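Local coordinates for protein probable 3-hydroxybutyryl-CoA dehydrogenase (Escherichia coli, PDB 3MOG) that catalyses the NAD+-dependent oxidation of 3-hydroxyadipyl-CoA to 3-oxoadipyl-CoA in the breakdown of phenylacetate, at residues H27-L32 and L174-Q179; S124-A129 and S157-A162; A212-D217 and G281-R286; I323-E328 and V341-K346. All coordinates share one frame; numbering follows the deposited sequence.

Contact 1: H27-L32 and L174-Q179; sequences HGHQVL and LSWGKQ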
loop_
_atom_site.group_PDB
_atom_site.type_symbol
_atom_site.label_atom_id
_atom_site.label_comp_id
_atom_site.label_asym_id
_atom_site.label_seq_id
_atom_site.Cartn_x
_atom_site.Cartn_y
_atom_site.Cartn_z
ATOM N N HIS C 27 -39.133 -19.358 18.609
ATOM C CA HIS C 27 -38.848 -19.111 20.014
ATOM C C HIS C 27 -39.891 -18.219 20.707
ATOM O O HIS C 27 -39.618 -17.637 21.764
ATOM C CB HIS C 27 -37.428 -18.539 20.185
ATOM C CG HIS C 27 -36.342 -19.545 19.953
ATOM N ND1 HIS C 27 -35.747 -19.727 18.723
ATOM C CD2 HIS C 27 -35.743 -20.421 20.795
ATOM C CE1 HIS C 27 -34.837 -20.681 18.812
ATOM N NE2 HIS C 27 -34.808 -21.112 20.061
ATOM N N GLY C 28 -41.076 -18.109 20.111
ATOM C CA GLY C 28 -42.217 -17.485 20.786
ATOM C C GLY C 28 -42.496 -16.043 20.428
ATOM O O GLY C 28 -43.380 -15.413 21.012
ATOM N N HIS C 29 -41.761 -15.513 19.458
ATOM C CA HIS C 29 -41.968 -14.133 19.043
ATOM C C HIS C 29 -42.918 -14.013 17.871
ATOM O O HIS C 29 -42.827 -14.761 16.897
ATOM C CB HIS C 29 -40.637 -13.456 18.706
ATOM C CG HIS C 29 -39.690 -13.411 19.859
ATOM N ND1 HIS C 29 -39.622 -12.341 20.721
ATOM C CD2 HIS C 29 -38.799 -14.320 20.318
ATOM C CE1 HIS C 29 -38.716 -12.582 21.651
ATOM N NE2 HIS C 29 -38.206 -13.780 21.434
ATOM N N GLN C 30 -43.829 -13.054 17.988
ATOM C CA GLN C 30 -44.606 -12.580 16.860
ATOM C C GLN C 30 -43.624 -11.907 15.892
ATOM O O GLN C 30 -42.868 -11.013 16.286
ATOM C CB GLN C 30 -45.692 -11.613 17.356
ATOM C CG GLN C 30 -46.552 -10.989 16.268
ATOM C CD GLN C 30 -48.034 -11.054 16.602
ATOM O OE1 GLN C 30 -48.730 -10.032 16.610
ATOM N NE2 GLN C 30 -48.528 -12.268 16.872
ATOM N N VAL C 31 -43.605 -12.375 14.646
ATOM C CA VAL C 31 -42.673 -11.857 13.650
ATOM C C VAL C 31 -43.375 -11.142 12.501
ATOM O O VAL C 31 -44.159 -11.741 11.768
ATOM C CB VAL C 31 -41.727 -12.952 13.091
ATOM C CG1 VAL C 31 -40.802 -12.379 12.000
ATOM C CG2 VAL C 31 -40.905 -13.560 14.215
ATOM N N LEU C 32 -43.079 -9.852 12.359
ATOM C CA LEU C 32 -43.525 -9.085 11.208
ATOM C C LEU C 32 -42.473 -9.200 10.119
ATOM O O LEU C 32 -41.405 -8.604 10.221
ATOM C CB LEU C 32 -43.745 -7.622 11.597
ATOM C CG LEU C 32 -44.773 -7.356 12.710
ATOM C CD1 LEU C 32 -44.710 -5.918 13.182
ATOM C CD2 LEU C 32 -46.186 -7.701 12.284
ATOM N N LEU C 174 -29.060 -15.436 23.128
ATOM C CA LEU C 174 -28.930 -16.557 24.078
ATOM C C LEU C 174 -30.275 -17.273 24.148
ATOM O O LEU C 174 -30.356 -18.464 23.860
ATOM C CB LEU C 174 -28.467 -16.090 25.478
ATOM C CG LEU C 174 -26.954 -15.924 25.721
ATOM C CD1 LEU C 174 -26.647 -15.299 27.081
ATOM C CD2 LEU C 174 -26.196 -17.246 25.561
ATOM N N SER C 175 -31.337 -16.522 24.417
ATOM C CA SER C 175 -32.683 -17.105 24.465
ATOM C C SER C 175 -33.153 -17.758 23.147
ATOM O O SER C 175 -34.056 -18.588 23.170
ATOM C CB SER C 175 -33.707 -16.087 24.989
ATOM O OG SER C 175 -34.101 -15.168 23.985
ATOM N N TRP C 176 -32.534 -17.405 22.011
ATOM C CA TRP C 176 -32.818 -18.086 20.731
ATOM C C TRP C 176 -31.915 -19.296 20.474
ATOM O O TRP C 176 -31.885 -19.851 19.353
ATOM C CB TRP C 176 -32.767 -17.117 19.541
ATOM C CG TRP C 176 -33.787 -16.002 19.597
ATOM C CD1 TRP C 176 -34.827 -15.887 20.475
ATOM C CD2 TRP C 176 -33.877 -14.862 18.720
ATOM N NE1 TRP C 176 -35.535 -14.738 20.223
ATOM C CE2 TRP C 176 -34.987 -14.095 19.147
ATOM C CE3 TRP C 176 -33.120 -14.407 17.624
ATOM C CZ2 TRP C 176 -35.363 -12.893 18.521
ATOM C CZ3 TRP C 176 -33.500 -13.221 16.995
ATOM C CH2 TRP C 176 -34.608 -12.472 17.452
ATOM N N GLY C 177 -31.192 -19.717 21.515
ATOM C CA GLY C 177 -30.289 -20.863 21.427
ATOM C C GLY C 177 -29.037 -20.565 20.612
ATOM O O GLY C 177 -28.392 -21.483 20.097
ATOM N N LYS C 178 -28.713 -19.278 20.473
ATOM C CA LYS C 178 -27.511 -18.856 19.764
ATOM C C LYS C 178 -26.400 -18.570 20.751
ATOM O O LYS C 178 -26.600 -18.627 21.965
ATOM C CB LYS C 178 -27.764 -17.604 18.907
ATOM C CG LYS C 178 -28.815 -17.750 17.802
ATOM C CD LYS C 178 -28.586 -18.973 16.934
ATOM C CE LYS C 178 -29.658 -19.079 15.851
ATOM N NZ LYS C 178 -29.493 -20.318 15.022
ATOM N N GLN C 179 -25.229 -18.261 20.214
ATOM C CA GLN C 179 -24.107 -17.828 21.017
ATOM C C GLN C 179 -23.655 -16.466 20.508
ATOM O O GLN C 179 -23.020 -16.370 19.456
ATOM C CB GLN C 179 -22.961 -18.844 20.921
ATOM C CG GLN C 179 -21.828 -18.611 21.922
ATOM C CD GLN C 179 -22.318 -18.535 23.362
ATOM O OE1 GLN C 179 -22.976 -19.453 23.851
ATOM N NE2 GLN C 179 -22.014 -17.428 24.040
HETATM O O HOH W 1 -36.949 -15.515 23.334
#
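Trp176, His27 and His29 carry this contact, with the indole meeting both imidazoles. The His27 ring lies against the backbone of Trp176. Trp176 CA sits over the centre of that ring, 3.6 Å from its centroid and only 6° off the normal, a CH-pi contact. The five-membered ring of Trp176 runs nearly parallel to the His27 ring, but the two are slid apart and barely overlap. Instead, CB of His27 touches CD1 of Trp176 at 3.7 Å. ND1 of His27 is turned back to the carbonyl of Val23, a hydrogen bond that helps fix the ring's rotation. His29 comes to the pyrrole edge of the indole. Its NE2 lies in the indole plane, 3.1 Å from Trp176 NE1, and the ring planes stand at 74°. ND1 of His29 is bonded to the carbonyl of Gln6. A water bridges NE2 of His29 and OG of Ser175, 2.9 Å from each. Ser175 OG is also hydrogen-bonded to the carbonyl of Leu172 in the same helix. An alanine at Trp176 would remove the indole, and with it the contacts to His29 and to CB of His27, and would probably loosen the packing on Val8, Val23 and Ala24. The turn at Trp176 follows the helix end. Gly177, with positive phi, is the C-prime residue, and its N bonds to Leu174 O at 2.8 Å. This Schellman motif ends helix 163-175. The aromatic cluster lies next to it and joins the helix end to the lead-in to strand 31-34 in the NAD-binding Rossmann-type domain.

Contact 2: S124-A129 and S157-A162; sequences SITAIA and SGLATA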
loop_
_atom_site.group_PDB
_atom_site.type_symbol
_atom_site.label_atom_id
_atom_site.label_comp_id
_atom_site.label_asym_id
_atom_site.label_seq_id
_atom_site.Cartn_x
_atom_site.Cartn_y
_atom_site.Cartn_z
ATOM N N SER C 124 -20.534 -0.426 7.681
ATOM C CA SER C 124 -20.334 0.150 8.999
ATOM C C SER C 124 -21.652 0.454 9.689
ATOM O O SER C 124 -22.557 1.040 9.089
ATOM C CB SER C 124 -19.518 1.441 8.896
ATOM O OG SER C 124 -19.390 2.054 10.173
ATOM N N ILE C 125 -21.739 0.068 10.960
ATOM C CA ILE C 125 -22.892 0.370 11.799
ATOM C C ILE C 125 -22.948 1.871 12.022
ATOM O O ILE C 125 -24.007 2.485 11.922
ATOM C CB ILE C 125 -22.812 -0.350 13.172
ATOM C CG1 ILE C 125 -22.656 -1.877 13.009
ATOM C CG2 ILE C 125 -24.015 -0.018 14.039
ATOM C CD1 ILE C 125 -23.648 -2.552 12.064
ATOM N N THR C 126 -21.779 2.443 12.308
ATOM C CA THR C 126 -21.600 3.873 12.527
ATOM C C THR C 126 -22.152 4.720 11.376
ATOM O O THR C 126 -22.814 5.723 11.621
ATOM C CB THR C 126 -20.107 4.189 12.773
ATOM O OG1 THR C 126 -19.613 3.290 13.766
ATOM C CG2 THR C 126 -19.918 5.616 13.274
ATOM N N ALA C 127 -21.902 4.290 10.137
ATOM C CA ALA C 127 -22.395 4.991 8.955
ATOM C C ALA C 127 -23.895 4.802 8.750
ATOM O O ALA C 127 -24.563 5.703 8.238
ATOM C CB ALA C 127 -21.624 4.572 7.711
ATOM N N ILE C 128 -24.412 3.632 9.135
ATOM C CA ILE C 128 -25.856 3.375 9.117
ATOM C C ILE C 128 -26.538 4.276 10.144
ATOM O O ILE C 128 -27.548 4.921 9.841
ATOM C CB ILE C 128 -26.178 1.878 9.403
ATOM C CG1 ILE C 128 -25.782 1.017 8.209
ATOM C CG2 ILE C 128 -27.671 1.665 9.713
ATOM C CD1 ILE C 128 -25.558 -0.446 8.566
ATOM N N ALA C 129 -25.940 4.352 11.334
ATOM C CA ALA C 129 -26.527 5.026 12.491
ATOM C C ALA C 129 -26.279 6.524 12.516
ATOM O O ALA C 129 -26.706 7.212 13.459
ATOM C CB ALA C 129 -25.987 4.415 13.765
ATOM N N SER C 157 -21.246 -3.298 17.884
ATOM C CA SER C 157 -21.412 -1.910 18.321
ATOM C C SER C 157 -20.860 -0.930 17.294
ATOM O O SER C 157 -19.706 -1.032 16.854
ATOM C CB SER C 157 -20.751 -1.655 19.669
ATOM O OG SER C 157 -21.325 -2.446 20.698
ATOM N N GLY C 158 -21.701 0.023 16.907
ATOM C CA GLY C 158 -21.220 1.220 16.241
ATOM C C GLY C 158 -20.709 2.161 17.308
ATOM O O GLY C 158 -20.819 1.879 18.515
ATOM N N LEU C 159 -20.169 3.291 16.865
ATOM C CA LEU C 159 -19.654 4.325 17.766
ATOM C C LEU C 159 -20.637 4.718 18.867
ATOM O O LEU C 159 -20.263 4.783 20.039
ATOM C CB LEU C 159 -19.265 5.560 16.943
ATOM C CG LEU C 159 -18.640 6.776 17.619
ATOM C CD1 LEU C 159 -17.219 6.445 18.082
ATOM C CD2 LEU C 159 -18.660 7.939 16.639
ATOM N N ALA C 160 -21.893 4.936 18.472
ATOM C CA ALA C 160 -22.949 5.432 19.355
ATOM C C ALA C 160 -23.676 4.356 20.160
ATOM O O ALA C 160 -24.367 4.683 21.126
ATOM C CB ALA C 160 -23.964 6.249 18.546
ATOM N N THR C 161 -23.521 3.092 19.762
ATOM C CA THR C 161 -24.289 1.972 20.335
ATOM C C THR C 161 -24.158 1.872 21.847
ATOM O O THR C 161 -23.057 1.656 22.369
ATOM C CB THR C 161 -23.861 0.609 19.728
ATOM O OG1 THR C 161 -24.018 0.631 18.306
ATOM C CG2 THR C 161 -24.684 -0.552 20.305
ATOM N N ALA C 162 -25.287 2.009 22.540
ATOM C CA ALA C 162 -25.337 1.856 23.997
ATOM C C ALA C 162 -25.006 0.434 24.446
ATOM O O ALA C 162 -25.256 -0.539 23.721
ATOM C CB ALA C 162 -26.693 2.291 24.538
#
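Thr126 makes the polar link between the short helix 125-128 and the loop after strand 152-157. Its OG1 accepts from the backbone N of Leu159 at 3.1 Å, and the bond is nearly straight at 164°. OG1 lies beside its own backbone N, anti to the carbonyl carbon (chi1 -49°). The same torsion puts CG2 anti to the N, where it touches CB of Leu159 at 3.7 Å. Ile125 adds an apolar contact. Its CG2 branch packs on the backbone of Gly158, 3.7 Å from the N, while the longer branch leads away. Gly158 fits here because a CB would point at the helix and clash with that same CG2. The helix and loop belong to the NAD-binding domain, and the loop leads from strand 152-157 into helix 163-175. A second shell holds each side in place. In the loop, Gly158 N donates to Thr161 OG1 at 2.8 Å, and that hydroxyl is also hydrogen-bonded to the carbonyl of Val138. At the head of the helix, Ser124 is the N-cap. Its OG takes a weak bond from Ala127 N at 3.4 Å, and Ile125 N donates to Ser185 OG. Beyond these lies a neighbouring subunit of the trimer, whose Ile270 packs on Thr126 and Ala127 and whose Arg273 packs on Leu159 and Ala160.

Contact 3: A212-D217 and G281-R286; sequences APEVID and GVYDWR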
loop_
_atom_site.group_PDB
_atom_site.type_symbol
_atom_site.label_atom_id
_atom_site.label_comp_id
_atom_site.label_asym_id
_atom_site.label_seq_id
_atom_site.Cartn_x
_atom_site.Cartn_y
_atom_site.Cartn_z
ATOM N N ALA C 212 -0.435 -29.284 -5.695
ATOM C CA ALA C 212 -1.777 -29.316 -6.291
ATOM C C ALA C 212 -2.821 -28.811 -5.279
ATOM O O ALA C 212 -2.609 -28.929 -4.064
ATOM C CB ALA C 212 -2.120 -30.770 -6.760
ATOM N N PRO C 213 -3.948 -28.252 -5.768
ATOM C CA PRO C 213 -4.957 -27.737 -4.827
ATOM C C PRO C 213 -5.502 -28.794 -3.869
ATOM O O PRO C 213 -5.775 -28.489 -2.697
ATOM C CB PRO C 213 -6.076 -27.212 -5.732
ATOM C CG PRO C 213 -5.688 -27.554 -7.146
ATOM C CD PRO C 213 -4.222 -27.841 -7.161
ATOM N N GLU C 214 -5.644 -30.020 -4.373
ATOM C CA GLU C 214 -6.096 -31.184 -3.598
ATOM C C GLU C 214 -5.143 -31.504 -2.460
ATOM O O GLU C 214 -5.558 -31.989 -1.423
ATOM C CB GLU C 214 -6.203 -32.452 -4.482
ATOM C CG GLU C 214 -6.783 -32.255 -5.865
ATOM C CD GLU C 214 -5.712 -32.003 -6.919
ATOM O OE1 GLU C 214 -4.839 -32.880 -7.115
ATOM O OE2 GLU C 214 -5.749 -30.929 -7.557
ATOM N N VAL C 215 -3.855 -31.258 -2.673
ATOM C CA VAL C 215 -2.842 -31.554 -1.666
ATOM C C VAL C 215 -2.881 -30.482 -0.551
ATOM O O VAL C 215 -2.835 -30.816 0.641
ATOM C CB VAL C 215 -1.443 -31.731 -2.320
ATOM C CG1 VAL C 215 -0.350 -31.884 -1.278
ATOM C CG2 VAL C 215 -1.444 -32.956 -3.242
ATOM N N ILE C 216 -3.002 -29.211 -0.949
ATOM C CA ILE C 216 -3.178 -28.107 -0.004
ATOM C C ILE C 216 -4.417 -28.333 0.857
ATOM O O ILE C 216 -4.340 -28.236 2.085
ATOM C CB ILE C 216 -3.315 -26.750 -0.729
ATOM C CG1 ILE C 216 -2.127 -26.523 -1.671
ATOM C CG2 ILE C 216 -3.492 -25.625 0.291
ATOM C CD1 ILE C 216 -2.209 -25.250 -2.552
ATOM N N ASP C 217 -5.546 -28.666 0.220
ATOM C CA ASP C 217 -6.785 -28.966 0.955
ATOM C C ASP C 217 -6.683 -30.173 1.903
ATOM O O ASP C 217 -7.309 -30.195 2.972
ATOM C CB ASP C 217 -7.960 -29.175 -0.005
ATOM C CG ASP C 217 -8.468 -27.874 -0.617
ATOM O OD1 ASP C 217 -8.071 -26.774 -0.176
ATOM O OD2 ASP C 217 -9.268 -27.954 -1.562
ATOM N N GLY C 281 -14.433 -24.265 -10.916
ATOM C CA GLY C 281 -13.757 -23.214 -10.171
ATOM C C GLY C 281 -12.290 -23.549 -10.122
ATOM O O GLY C 281 -11.633 -23.645 -11.163
ATOM N N VAL C 282 -11.781 -23.732 -8.906
ATOM C CA VAL C 282 -10.475 -24.343 -8.707
ATOM C C VAL C 282 -10.601 -25.782 -9.197
ATOM O O VAL C 282 -9.717 -26.301 -9.880
ATOM C CB VAL C 282 -10.053 -24.320 -7.212
ATOM C CG1 VAL C 282 -8.869 -25.223 -6.965
ATOM C CG2 VAL C 282 -9.720 -22.913 -6.771
ATOM N N TYR C 283 -11.732 -26.395 -8.863
ATOM C CA TYR C 283 -12.029 -27.769 -9.229
ATOM C C TYR C 283 -13.120 -27.862 -10.278
ATOM O O TYR C 283 -13.881 -26.910 -10.496
ATOM C CB TYR C 283 -12.481 -28.548 -7.997
ATOM C CG TYR C 283 -11.439 -28.601 -6.926
ATOM C CD1 TYR C 283 -11.519 -27.762 -5.817
ATOM C CD2 TYR C 283 -10.358 -29.475 -7.023
ATOM C CE1 TYR C 283 -10.556 -27.799 -4.824
ATOM C CE2 TYR C 283 -9.388 -29.521 -6.034
ATOM C CZ TYR C 283 -9.496 -28.675 -4.931
ATOM O OH TYR C 283 -8.544 -28.700 -3.937
ATOM N N ASP C 284 -13.180 -29.035 -10.910
ATOM C CA ASP C 284 -14.270 -29.424 -11.800
ATOM C C ASP C 284 -15.315 -30.136 -10.961
ATOM O O ASP C 284 -15.018 -31.142 -10.313
ATOM C CB ASP C 284 -13.746 -30.361 -12.892
ATOM C CG ASP C 284 -14.577 -30.310 -14.151
ATOM O OD1 ASP C 284 -15.815 -30.471 -14.059
ATOM O OD2 ASP C 284 -13.986 -30.103 -15.235
ATOM N N TRP C 285 -16.535 -29.613 -10.963
ATOM C CA TRP C 285 -17.585 -30.166 -10.116
ATOM C C TRP C 285 -18.521 -31.146 -10.835
ATOM O O TRP C 285 -19.460 -31.681 -10.231
ATOM C CB TRP C 285 -18.342 -29.044 -9.406
ATOM C CG TRP C 285 -17.503 -28.429 -8.329
ATOM C CD1 TRP C 285 -16.594 -27.415 -8.472
ATOM C CD2 TRP C 285 -17.458 -28.814 -6.952
ATOM N NE1 TRP C 285 -16.000 -27.138 -7.266
ATOM C CE2 TRP C 285 -16.511 -27.978 -6.314
ATOM C CE3 TRP C 285 -18.133 -29.780 -6.192
ATOM C CZ2 TRP C 285 -16.223 -28.076 -4.948
ATOM C CZ3 TRP C 285 -17.843 -29.880 -4.831
ATOM C CH2 TRP C 285 -16.893 -29.030 -4.226
ATOM N N ARG C 286 -18.236 -31.393 -12.112
ATOM C CA ARG C 286 -18.952 -32.398 -12.899
ATOM C C ARG C 286 -18.457 -33.795 -12.509
ATOM O O ARG C 286 -19.221 -34.602 -11.963
ATOM C CB ARG C 286 -18.770 -32.140 -14.397
ATOM C CG ARG C 286 -19.108 -30.717 -14.815
ATOM C CD ARG C 286 -18.508 -30.379 -16.169
ATOM N NE ARG C 286 -18.149 -28.964 -16.270
ATOM C CZ ARG C 286 -18.972 -27.995 -16.664
ATOM N NH1 ARG C 286 -20.227 -28.270 -17.005
ATOM N NH2 ARG C 286 -18.539 -26.744 -16.717
#
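The first turn of helix 213-223 meets the loop after helix 263-270 here, within the helical C-terminal domain of the 3-hydroxyacyl-CoA dehydrogenase family. Tyr283 carries most of the contact. Its ring reaches across to the helix and meets Asp217 tip to tip. Tyr283 OH donates to Asp217 OD2 at 2.6 Å, a short bond. The hydroxyl comes from above the carboxylate plane, 54° out of it, and the ring and carboxylate planes are 45° apart. Asp217 is buried and gripped on both oxygens. OD1 accepts from Leu231 N and OD2 also from Glu232 N, both in the first turn of helix 230-237. These donors would probably favour the charged form of the carboxylate. Glu214 crosses the ring obliquely and meets its edge with CG, which lies in the ring plane, 3.8 Å from Tyr283 CE2. The loop is held in turn by Asp235, which accepts from the backbone N of both Val282 and Tyr283 and from Trp285 NE1. A leucine at Tyr283 would lack the hydroxyl, and would probably leave Asp217 without one of its donors and the helix start less firmly joined to the loop. Pro213 and Val282 make the apolar part. Pro213 CB lies 3.8 Å from Tyr283 CZ, and the same CB packs against Val282 CG1 at 3.6 Å.

Contact 4: I323-E328 and V341-K346; sequences IETQGE and VVVIDK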
loop_
_atom_site.group_PDB
_atom_site.type_symbol
_atom_site.label_atom_id
_atom_site.label_comp_id
_atom_site.label_asym_id
_atom_site.label_seq_id
_atom_site.Cartn_x
_atom_site.Cartn_y
_atom_site.Cartn_z
ATOM N N ILE C 323 13.138 -32.451 10.373
ATOM C CA ILE C 323 12.947 -31.237 11.166
ATOM C C ILE C 323 11.564 -30.669 10.897
ATOM O O ILE C 323 11.195 -30.431 9.742
ATOM C CB ILE C 323 14.056 -30.185 10.890
ATOM C CG1 ILE C 323 15.452 -30.789 11.143
ATOM C CG2 ILE C 323 13.867 -28.939 11.763
ATOM C CD1 ILE C 323 16.639 -29.881 10.775
ATOM N N GLU C 324 10.782 -30.520 11.963
ATOM C CA GLU C 324 9.520 -29.792 11.908
ATOM C C GLU C 324 9.785 -28.338 11.479
ATOM O O GLU C 324 10.722 -27.722 11.966
ATOM C CB GLU C 324 8.826 -29.837 13.267
ATOM C CG GLU C 324 8.265 -31.214 13.617
ATOM C CD GLU C 324 7.252 -31.153 14.741
ATOM O OE1 GLU C 324 7.569 -31.643 15.840
ATOM O OE2 GLU C 324 6.139 -30.618 14.530
ATOM N N THR C 325 8.990 -27.823 10.543
ATOM C CA THR C 325 9.259 -26.485 9.953
ATOM C C THR C 325 9.201 -25.354 10.969
ATOM O O THR C 325 8.273 -25.280 11.785
ATOM C CB THR C 325 8.351 -26.150 8.731
ATOM O OG1 THR C 325 8.773 -24.911 8.156
ATOM C CG2 THR C 325 6.856 -26.068 9.101
ATOM N N GLN C 326 10.242 -24.526 10.934
ATOM C CA GLN C 326 10.321 -23.250 11.638
ATOM C C GLN C 326 10.340 -22.106 10.599
ATOM O O GLN C 326 10.583 -20.934 10.937
ATOM C CB GLN C 326 11.603 -23.199 12.482
ATOM C CG GLN C 326 11.688 -24.295 13.570
ATOM C CD GLN C 326 13.070 -24.404 14.223
ATOM O OE1 GLN C 326 13.875 -23.471 14.176
ATOM N NE2 GLN C 326 13.339 -25.548 14.843
ATOM N N GLY C 327 10.126 -22.452 9.333
ATOM C CA GLY C 327 10.053 -21.446 8.277
ATOM C C GLY C 327 11.313 -21.301 7.456
ATOM O O GLY C 327 11.380 -20.452 6.558
ATOM N N GLU C 328 12.318 -22.109 7.784
ATOM C CA GLU C 328 13.519 -22.233 6.966
ATOM C C GLU C 328 13.388 -23.425 6.036
ATOM O O GLU C 328 12.748 -24.414 6.380
ATOM C CB GLU C 328 14.749 -22.385 7.845
ATOM C CG GLU C 328 15.012 -21.197 8.756
ATOM C CD GLU C 328 16.287 -21.370 9.561
ATOM O OE1 GLU C 328 17.338 -20.823 9.150
ATOM O OE2 GLU C 328 16.238 -22.075 10.593
ATOM N N VAL C 341 18.472 -33.241 4.797
ATOM C CA VAL C 341 17.385 -32.747 5.638
ATOM C C VAL C 341 16.033 -32.939 4.957
ATOM O O VAL C 341 15.856 -32.603 3.779
ATOM C CB VAL C 341 17.582 -31.247 6.039
ATOM C CG1 VAL C 341 16.391 -30.719 6.819
ATOM C CG2 VAL C 341 18.825 -31.054 6.875
ATOM N N VAL C 342 15.083 -33.508 5.698
ATOM C CA VAL C 342 13.688 -33.478 5.298
ATOM C C VAL C 342 12.927 -32.548 6.263
ATOM O O VAL C 342 13.010 -32.697 7.487
ATOM C CB VAL C 342 13.066 -34.900 5.241
ATOM C CG1 VAL C 342 11.587 -34.843 4.818
ATOM C CG2 VAL C 342 13.844 -35.781 4.286
ATOM N N VAL C 343 12.223 -31.566 5.706
ATOM C CA VAL C 343 11.370 -30.687 6.504
ATOM C C VAL C 343 9.939 -31.261 6.568
ATOM O O VAL C 343 9.380 -31.641 5.549
ATOM C CB VAL C 343 11.398 -29.229 5.968
ATOM C CG1 VAL C 343 10.179 -28.443 6.412
ATOM C CG2 VAL C 343 12.673 -28.523 6.435
ATOM N N ILE C 344 9.372 -31.346 7.767
ATOM C CA ILE C 344 8.016 -31.857 7.934
ATOM C C ILE C 344 7.063 -30.786 8.487
ATOM O O ILE C 344 7.438 -29.934 9.299
ATOM C CB ILE C 344 7.986 -33.159 8.799
ATOM C CG1 ILE C 344 6.571 -33.684 8.982
ATOM C CG2 ILE C 344 8.614 -32.947 10.168
ATOM C CD1 ILE C 344 6.503 -34.985 9.755
ATOM N N ASP C 345 5.826 -30.860 8.019
ATOM C CA ASP C 345 4.758 -29.955 8.362
ATOM C C ASP C 345 3.639 -30.824 8.896
ATOM O O ASP C 345 2.913 -31.456 8.121
ATOM C CB ASP C 345 4.302 -29.278 7.072
ATOM C CG ASP C 345 3.266 -28.208 7.285
ATOM O OD1 ASP C 345 2.439 -28.006 6.366
ATOM O OD2 ASP C 345 3.290 -27.552 8.344
ATOM N N LYS C 346 3.497 -30.877 10.217
ATOM C CA LYS C 346 2.510 -31.784 10.817
ATOM C C LYS C 346 1.844 -31.208 12.046
ATOM O O LYS C 346 2.462 -30.426 12.774
ATOM C CB LYS C 346 3.137 -33.146 11.170
ATOM C CG LYS C 346 4.249 -33.102 12.223
ATOM C CD LYS C 346 4.420 -34.435 12.950
ATOM C CE LYS C 346 5.704 -34.442 13.793
ATOM N NZ LYS C 346 5.854 -35.662 14.646
HETATM O O HOH W 2 5.789 -29.861 11.749
HETATM O O HOH W 3 3.046 -30.816 15.521
#
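Two parallel strands, 320-324 and 341-345, pair here through three backbone hydrogen bonds. Ile323 uses both its polar atoms. Its N donates to Val342 O at 2.9 Å, nearly along the C=O axis. Its O accepts from Ile344 N at 2.8 Å, with the donor above the carbonyl plane. Thr325 N then donates to Ile344 O at 2.9 Å. That carbonyl also accepts from a water, 3.0 Å away, which in turn donates to Glu324 OE2 and accepts from Lys346 N. A second water joins Glu324 OE2, at 3.3 Å, to Lys346 O, which also accepts from Trp391 NE1. OE2 has a stronger partner in Arg440, with which it forms a salt bridge. Glu324 and Lys346 do not bond directly. Their chains cross at about a right angle, and Glu324 OE1 stays 4.5 Å from Lys346 NZ. Beyond the strand, Thr325 OG1 accepts from Gly327 N at 3.0 Å, an ST turn that starts the link to helix 330-337. Thr325 CB packs on Val343 CG1 at 3.7 Å. Asp345 turns away to accept from the backbone N of Leu389, Ile390 and Trp391. Together the strands and helix 330-337 form a beta-alpha-beta unit of the reduced Rossmann-fold domain. Its backbone pairing is direct, whereas the carboxylate of Glu324 is linked to the backbone of Lys346 through water, and the salt bridge to Arg440 would probably stabilise its ionised form.

How the contacts relate
From the N terminus, contact 1 opens first. It joins the lead-in to strand 31-34 to the end of helix 163-175, within the NAD-binding domain. Contact 2 is nested inside that long loop. It ties helix 125-128 to the loop before helix 163-175. The two centres are about 23 Å apart. Contacts 3 and 4 follow in series, and none of the four cross. Contact 3 closes a mainly helical loop in the first C-terminal domain, joining the start of helix 213-223 to the loop after helix 263-270. Contact 4 closes a short beta-alpha-beta loop in the reduced Rossmann-fold domain. Their nearest atoms are about 8 Å apart, while contacts 1 and 2 lie across the chain's centre from both.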